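Local coordinates for unknown protein (Leishmania major, PDB 1R75), which is of unknown function and folds as a small all-beta domain of the DUF1935 family, built from two antiparallel sheets, at residues His65-Leu79 / Met114-Leu128. Residues are numbered along the deposited sequence; the frame is centred on the assembly and turned at random.
Sequences HVAVLFDYDSQIVPL and MFVEGSVTGWRVDTL
With CG anti to the carbonyl carbon (chi1 -64°), the Phe70 ring points in between the two sheets; Phe115, with CG anti to the backbone N (chi1 -171°), sends its ring in from the other sheet. Phe70 CZ comes 3.9 Å from Phe115 CE2. Val68 CG1 sits over one face of the Phe70 ring and Ile76 CD1 over the opposite face, both offset toward the rim. Val120 CG1 meets the ring edge in plane, 3.7 Å from Phe70 CD1. Val116 CG2 approaches obliquely from the other sheet. Phe55 packs edge-to-face on Phe115, and Trp53 on Trp123, extending this apolar layer.

Two antiparallel ladders frame the core. Strand 65-71 pairs with 123-128, and strand 75-78 with 114-117. In the first, Ala67 O accepts from both Asp126 N (2.7 Å) and Thr127 N (3.1 Å), which reach it from the same face of its carbonyl plane. Asp126 and Thr127 thus both face Ala67, a classic beta bulge that shifts the register by one.

Polar side chains tie the loops between the ladders. Thr121 OG1 donates to Asp73 OD1 (2.7 Å), meeting it from above the carboxylate plane. Thr121 OG1 in turn accepts from Ser74 OG at 3.0 Å. A water bridges Asp73 O and Ser119 OG. Asp71 OD1 instead forms a salt bridge with Lys100 on the adjacent strand 100-107.

Both segments pass between the two sheets, in opposite senses, through a type I turn at Asp71-Ser74 and a corner at Gly118. Paired strands crossing together between two packed antiparallel sheets, with an aromatic and aliphatic interior, are characteristic of a beta-sandwich-like fold.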
loop_
_atom_site.group_PDB
_atom_site.type_symbol
_atom_site.label_atom_id
_atom_site.label_comp_id
_atom_site.label_asym_id
_atom_site.label_seq_id
_atom_site.Cartn_x
_atom_site.Cartn_y
_atom_site.Cartn_z
ATOM N N HIS A 65 -0.000 -8.213 0.837
ATOM C CA HIS A 65 -1.392 -7.826 0.579
ATOM C C HIS A 65 -1.799 -6.880 1.672
ATOM O O HIS A 65 -1.640 -7.207 2.836
ATOM C CB HIS A 65 -2.324 -9.043 0.635
ATOM C CG HIS A 65 -3.780 -8.711 0.498
ATOM N ND1 HIS A 65 -4.695 -8.926 1.509
ATOM C CD2 HIS A 65 -4.474 -8.136 -0.514
ATOM C CE1 HIS A 65 -5.879 -8.491 1.127
ATOM N NE2 HIS A 65 -5.779 -8.029 -0.101
ATOM N N VAL A 66 -2.288 -5.701 1.320
ATOM C CA VAL A 66 -2.627 -4.697 2.313
ATOM C C VAL A 66 -4.067 -4.264 2.085
ATOM O O VAL A 66 -4.498 -4.074 0.951
ATOM C CB VAL A 66 -1.627 -3.527 2.367
ATOM C CG1 VAL A 66 -1.404 -2.894 1.046
ATOM C CG2 VAL A 66 -2.041 -2.440 3.450
ATOM N N ALA A 67 -4.849 -4.240 3.148
ATOM C CA ALA A 67 -6.162 -3.645 3.100
ATOM C C ALA A 67 -6.349 -2.678 4.249
ATOM O O ALA A 67 -6.003 -2.983 5.402
ATOM C CB ALA A 67 -7.276 -4.693 3.181
ATOM N N VAL A 68 -6.971 -1.540 3.931
ATOM C CA VAL A 68 -7.139 -0.457 4.831
ATOM C C VAL A 68 -8.618 -0.090 4.831
ATOM O O VAL A 68 -9.253 -0.024 3.796
ATOM C CB VAL A 68 -6.316 0.748 4.413
ATOM C CG1 VAL A 68 -6.617 1.943 5.302
ATOM C CG2 VAL A 68 -4.780 0.444 4.389
ATOM N N LEU A 69 -9.147 0.146 6.001
ATOM C CA LEU A 69 -10.518 0.552 6.190
ATOM C C LEU A 69 -10.535 2.013 6.555
ATOM O O LEU A 69 -9.884 2.415 7.537
ATOM C CB LEU A 69 -11.080 -0.153 7.394
ATOM C CG LEU A 69 -11.526 -1.544 7.354
ATOM C CD1 LEU A 69 -11.419 -2.136 8.826
ATOM C CD2 LEU A 69 -12.994 -1.566 6.754
ATOM N N PHE A 70 -11.277 2.793 5.793
ATOM C CA PHE A 70 -11.398 4.219 5.898
ATOM C C PHE A 70 -12.793 4.587 6.416
ATOM O O PHE A 70 -13.808 3.887 6.119
ATOM C CB PHE A 70 -11.129 4.876 4.567
ATOM C CG PHE A 70 -9.769 4.715 4.042
ATOM C CD1 PHE A 70 -8.755 5.671 4.283
ATOM C CD2 PHE A 70 -9.509 3.685 3.103
ATOM C CE1 PHE A 70 -7.515 5.529 3.744
ATOM C CE2 PHE A 70 -8.276 3.601 2.537
ATOM C CZ PHE A 70 -7.291 4.497 2.828
ATOM N N ASP A 71 -12.824 5.521 7.338
ATOM C CA ASP A 71 -14.063 6.008 7.903
ATOM C C ASP A 71 -14.927 6.746 6.856
ATOM O O ASP A 71 -14.457 7.245 5.831
ATOM C CB ASP A 71 -13.853 6.964 9.089
ATOM C CG ASP A 71 -13.259 6.302 10.299
ATOM O OD1 ASP A 71 -13.139 5.006 10.366
ATOM O OD2 ASP A 71 -12.926 7.047 11.271
ATOM N N TYR A 72 -16.209 6.805 7.212
ATOM C CA TYR A 72 -17.361 7.101 6.333
ATOM C C TYR A 72 -17.188 8.494 5.769
ATOM O O TYR A 72 -17.604 8.789 4.666
ATOM C CB TYR A 72 -18.675 6.988 7.191
ATOM C CG TYR A 72 -18.887 8.226 8.117
ATOM C CD1 TYR A 72 -19.729 9.279 7.749
ATOM C CD2 TYR A 72 -18.203 8.342 9.344
ATOM C CE1 TYR A 72 -19.901 10.410 8.574
ATOM C CE2 TYR A 72 -18.330 9.498 10.164
ATOM C CZ TYR A 72 -19.192 10.515 9.774
ATOM O OH TYR A 72 -19.343 11.648 10.566
ATOM N N ASP A 73 -16.492 9.363 6.504
ATOM C CA ASP A 73 -16.262 10.737 6.075
ATOM C C ASP A 73 -15.027 11.056 5.242
ATOM O O ASP A 73 -14.806 12.180 4.788
ATOM C CB ASP A 73 -16.408 11.730 7.256
ATOM C CG ASP A 73 -15.478 11.430 8.379
ATOM O OD1 ASP A 73 -14.921 10.286 8.451
ATOM O OD2 ASP A 73 -15.260 12.318 9.226
ATOM N N SER A 74 -14.250 10.032 4.957
ATOM C CA SER A 74 -13.230 10.068 3.944
ATOM C C SER A 74 -13.847 10.261 2.548
ATOM O O SER A 74 -14.872 9.705 2.271
ATOM C CB SER A 74 -12.438 8.748 3.953
ATOM O OG SER A 74 -11.650 8.610 5.155
ATOM N N GLN A 75 -13.165 11.018 1.706
ATOM C CA GLN A 75 -13.570 11.203 0.347
ATOM C C GLN A 75 -12.395 10.823 -0.567
ATOM O O GLN A 75 -11.506 11.622 -0.903
ATOM C CB GLN A 75 -14.005 12.658 0.132
ATOM C CG GLN A 75 -15.102 13.056 1.018
ATOM C CD GLN A 75 -15.364 14.582 0.896
ATOM O OE1 GLN A 75 -14.970 15.237 -0.104
ATOM N NE2 GLN A 75 -16.003 15.141 1.894
ATOM N N ILE A 76 -12.340 9.550 -0.872
ATOM C CA ILE A 76 -11.229 8.976 -1.606
ATOM C C ILE A 76 -11.703 8.179 -2.785
ATOM O O ILE A 76 -12.777 7.619 -2.759
ATOM C CB ILE A 76 -10.319 8.077 -0.710
ATOM C CG1 ILE A 76 -11.137 7.129 0.117
ATOM C CG2 ILE A 76 -9.492 8.946 0.204
ATOM C CD1 ILE A 76 -10.383 5.982 0.638
ATOM N N VAL A 77 -10.824 8.075 -3.760
ATOM C CA VAL A 77 -10.998 7.110 -4.815
ATOM C C VAL A 77 -9.816 6.135 -4.808
ATOM O O VAL A 77 -8.683 6.555 -4.579
ATOM C CB VAL A 77 -11.172 7.789 -6.225
ATOM C CG1 VAL A 77 -12.310 8.639 -6.141
ATOM C CG2 VAL A 77 -9.977 8.461 -6.644
ATOM N N PRO A 78 -10.042 4.891 -5.172
ATOM C CA PRO A 78 -8.906 3.989 -5.342
ATOM C C PRO A 78 -8.124 4.311 -6.599
ATOM O O PRO A 78 -8.717 4.741 -7.574
ATOM C CB PRO A 78 -9.596 2.617 -5.464
ATOM C CG PRO A 78 -10.909 2.922 -6.198
ATOM C CD PRO A 78 -11.322 4.135 -5.389
ATOM N N LEU A 79 -6.834 4.081 -6.582
ATOM C CA LEU A 79 -5.921 4.260 -7.710
ATOM C C LEU A 79 -5.458 2.982 -8.263
ATOM O O LEU A 79 -5.345 1.935 -7.564
ATOM C CB LEU A 79 -4.696 5.060 -7.259
ATOM C CG LEU A 79 -4.973 6.514 -6.828
ATOM C CD1 LEU A 79 -3.637 7.258 -6.554
ATOM C CD2 LEU A 79 -5.806 7.204 -7.822
ATOM N N MET A 114 0.257 2.605 -6.471
ATOM C CA MET A 114 -0.690 3.678 -6.101
ATOM C C MET A 114 -1.910 3.023 -5.403
ATOM O O MET A 114 -2.370 1.958 -5.777
ATOM C CB MET A 114 -1.143 4.423 -7.381
ATOM C CG MET A 114 -0.003 5.133 -8.036
ATOM S SD MET A 114 0.612 6.496 -6.895
ATOM C CE MET A 114 2.012 5.964 -7.179
ATOM N N PHE A 115 -2.375 3.672 -4.350
ATOM C CA PHE A 115 -3.392 3.147 -3.512
ATOM C C PHE A 115 -4.656 3.955 -3.532
ATOM O O PHE A 115 -5.756 3.474 -4.029
ATOM C CB PHE A 115 -2.779 3.002 -2.128
ATOM C CG PHE A 115 -3.658 2.244 -1.161
ATOM C CD1 PHE A 115 -4.129 1.003 -1.490
ATOM C CD2 PHE A 115 -3.997 2.793 0.122
ATOM C CE1 PHE A 115 -4.921 0.270 -0.581
ATOM C CE2 PHE A 115 -4.842 2.083 0.972
ATOM C CZ PHE A 115 -5.262 0.811 0.619
ATOM N N VAL A 116 -4.648 5.179 -2.939
ATOM C CA VAL A 116 -5.847 6.016 -2.877
ATOM C C VAL A 116 -5.487 7.463 -3.062
ATOM O O VAL A 116 -4.358 7.907 -2.887
ATOM C CB VAL A 116 -6.641 5.883 -1.536
ATOM C CG1 VAL A 116 -7.098 4.552 -1.373
ATOM C CG2 VAL A 116 -5.776 6.300 -0.345
ATOM N N GLU A 117 -6.453 8.224 -3.448
ATOM C CA GLU A 117 -6.251 9.657 -3.564
ATOM C C GLU A 117 -7.473 10.371 -3.048
ATOM O O GLU A 117 -8.605 9.969 -3.312
ATOM C CB GLU A 117 -6.041 9.953 -5.064
ATOM C CG GLU A 117 -5.841 11.399 -5.393
ATOM C CD GLU A 117 -5.079 11.621 -6.734
ATOM O OE1 GLU A 117 -4.133 10.846 -7.036
ATOM O OE2 GLU A 117 -5.436 12.599 -7.434
ATOM N N GLY A 118 -7.246 11.436 -2.285
ATOM C CA GLY A 118 -8.319 12.275 -1.812
ATOM C C GLY A 118 -8.110 12.614 -0.334
ATOM O O GLY A 118 -7.003 12.656 0.112
ATOM N N SER A 119 -9.180 12.802 0.398
ATOM C CA SER A 119 -9.093 13.269 1.770
ATOM C C SER A 119 -9.363 12.158 2.729
ATOM O O SER A 119 -10.428 11.604 2.775
ATOM C CB SER A 119 -9.966 14.505 1.982
ATOM O OG SER A 119 -11.329 14.219 1.753
ATOM N N VAL A 120 -8.367 11.836 3.521
ATOM C CA VAL A 120 -8.446 10.673 4.393
ATOM C C VAL A 120 -8.773 11.242 5.772
ATOM O O VAL A 120 -8.064 12.199 6.191
ATOM C CB VAL A 120 -7.130 9.968 4.414
ATOM C CG1 VAL A 120 -7.179 8.822 5.424
ATOM C CG2 VAL A 120 -6.798 9.425 2.991
ATOM N N THR A 121 -9.681 10.597 6.475
ATOM C CA THR A 121 -10.055 10.939 7.851
ATOM C C THR A 121 -9.529 9.807 8.725
ATOM O O THR A 121 -8.318 9.558 8.686
ATOM C CB THR A 121 -11.526 11.160 8.036
ATOM O OG1 THR A 121 -12.297 9.985 7.694
ATOM C CG2 THR A 121 -11.994 12.315 7.139
ATOM N N GLY A 122 -10.365 9.119 9.469
ATOM C CA GLY A 122 -9.932 7.955 10.241
ATOM C C GLY A 122 -9.618 6.801 9.285
ATOM O O GLY A 122 -10.328 6.607 8.273
ATOM N N TRP A 123 -8.589 6.014 9.597
ATOM C CA TRP A 123 -8.293 4.831 8.840
ATOM C C TRP A 123 -7.599 3.883 9.758
ATOM O O TRP A 123 -7.005 4.324 10.776
ATOM C CB TRP A 123 -7.363 5.128 7.688
ATOM C CG TRP A 123 -6.006 5.738 8.042
ATOM C CD1 TRP A 123 -5.766 7.051 8.306
ATOM C CD2 TRP A 123 -4.765 5.087 8.126
ATOM N NE1 TRP A 123 -4.449 7.263 8.569
ATOM C CE2 TRP A 123 -3.798 6.070 8.464
ATOM C CE3 TRP A 123 -4.359 3.775 8.040
ATOM C CZ2 TRP A 123 -2.470 5.791 8.637
ATOM C CZ3 TRP A 123 -2.994 3.493 8.195
ATOM C CH2 TRP A 123 -2.061 4.504 8.482
ATOM N N ARG A 124 -7.623 2.623 9.408
ATOM C CA ARG A 124 -6.888 1.577 10.151
ATOM C C ARG A 124 -6.542 0.441 9.229
ATOM O O ARG A 124 -7.276 0.121 8.317
ATOM C CB ARG A 124 -7.615 1.023 11.380
ATOM C CG ARG A 124 -8.860 0.353 11.166
ATOM C CD ARG A 124 -9.597 0.144 12.502
ATOM N NE ARG A 124 -8.899 -0.965 13.092
ATOM C CZ ARG A 124 -9.323 -2.244 13.021
ATOM N NH1 ARG A 124 -10.507 -2.557 12.485
ATOM N NH2 ARG A 124 -8.570 -3.217 13.505
ATOM N N VAL A 125 -5.409 -0.174 9.481
ATOM C CA VAL A 125 -5.111 -1.412 8.787
ATOM C C VAL A 125 -6.086 -2.517 9.102
ATOM O O VAL A 125 -6.287 -2.902 10.264
ATOM C CB VAL A 125 -3.710 -1.871 9.029
ATOM C CG1 VAL A 125 -3.526 -3.271 8.355
ATOM C CG2 VAL A 125 -2.750 -0.863 8.541
ATOM N N ASP A 126 -6.684 -3.101 8.062
ATOM C CA ASP A 126 -7.606 -4.193 8.204
ATOM C C ASP A 126 -6.877 -5.531 8.053
ATOM O O ASP A 126 -7.058 -6.456 8.886
ATOM C CB ASP A 126 -8.669 -4.072 7.140
ATOM C CG ASP A 126 -9.607 -5.233 7.117
ATOM O OD1 ASP A 126 -10.343 -5.416 8.113
ATOM O OD2 ASP A 126 -9.673 -6.018 6.139
ATOM N N THR A 127 -6.051 -5.649 7.013
ATOM C CA THR A 127 -5.244 -6.876 6.775
ATOM C C THR A 127 -3.897 -6.474 6.308
ATOM O O THR A 127 -3.759 -5.530 5.497
ATOM C CB THR A 127 -5.861 -7.689 5.580
ATOM O OG1 THR A 127 -7.172 -8.119 5.911
ATOM C CG2 THR A 127 -5.053 -8.980 5.287
ATOM N N LEU A 128 -2.859 -7.121 6.829
ATOM C CA LEU A 128 -1.544 -6.903 6.342
ATOM C C LEU A 128 -0.874 -8.302 6.362
ATOM O O LEU A 128 -0.732 -8.892 7.455
ATOM C CB LEU A 128 -0.852 -5.941 7.177
ATOM C CG LEU A 128 0.366 -5.263 6.656
ATOM C CD1 LEU A 128 0.441 -4.911 5.201
ATOM C CD2 LEU A 128 0.577 -3.952 7.491
HETATM O O HOH W 1 -13.163 14.007 4.002
#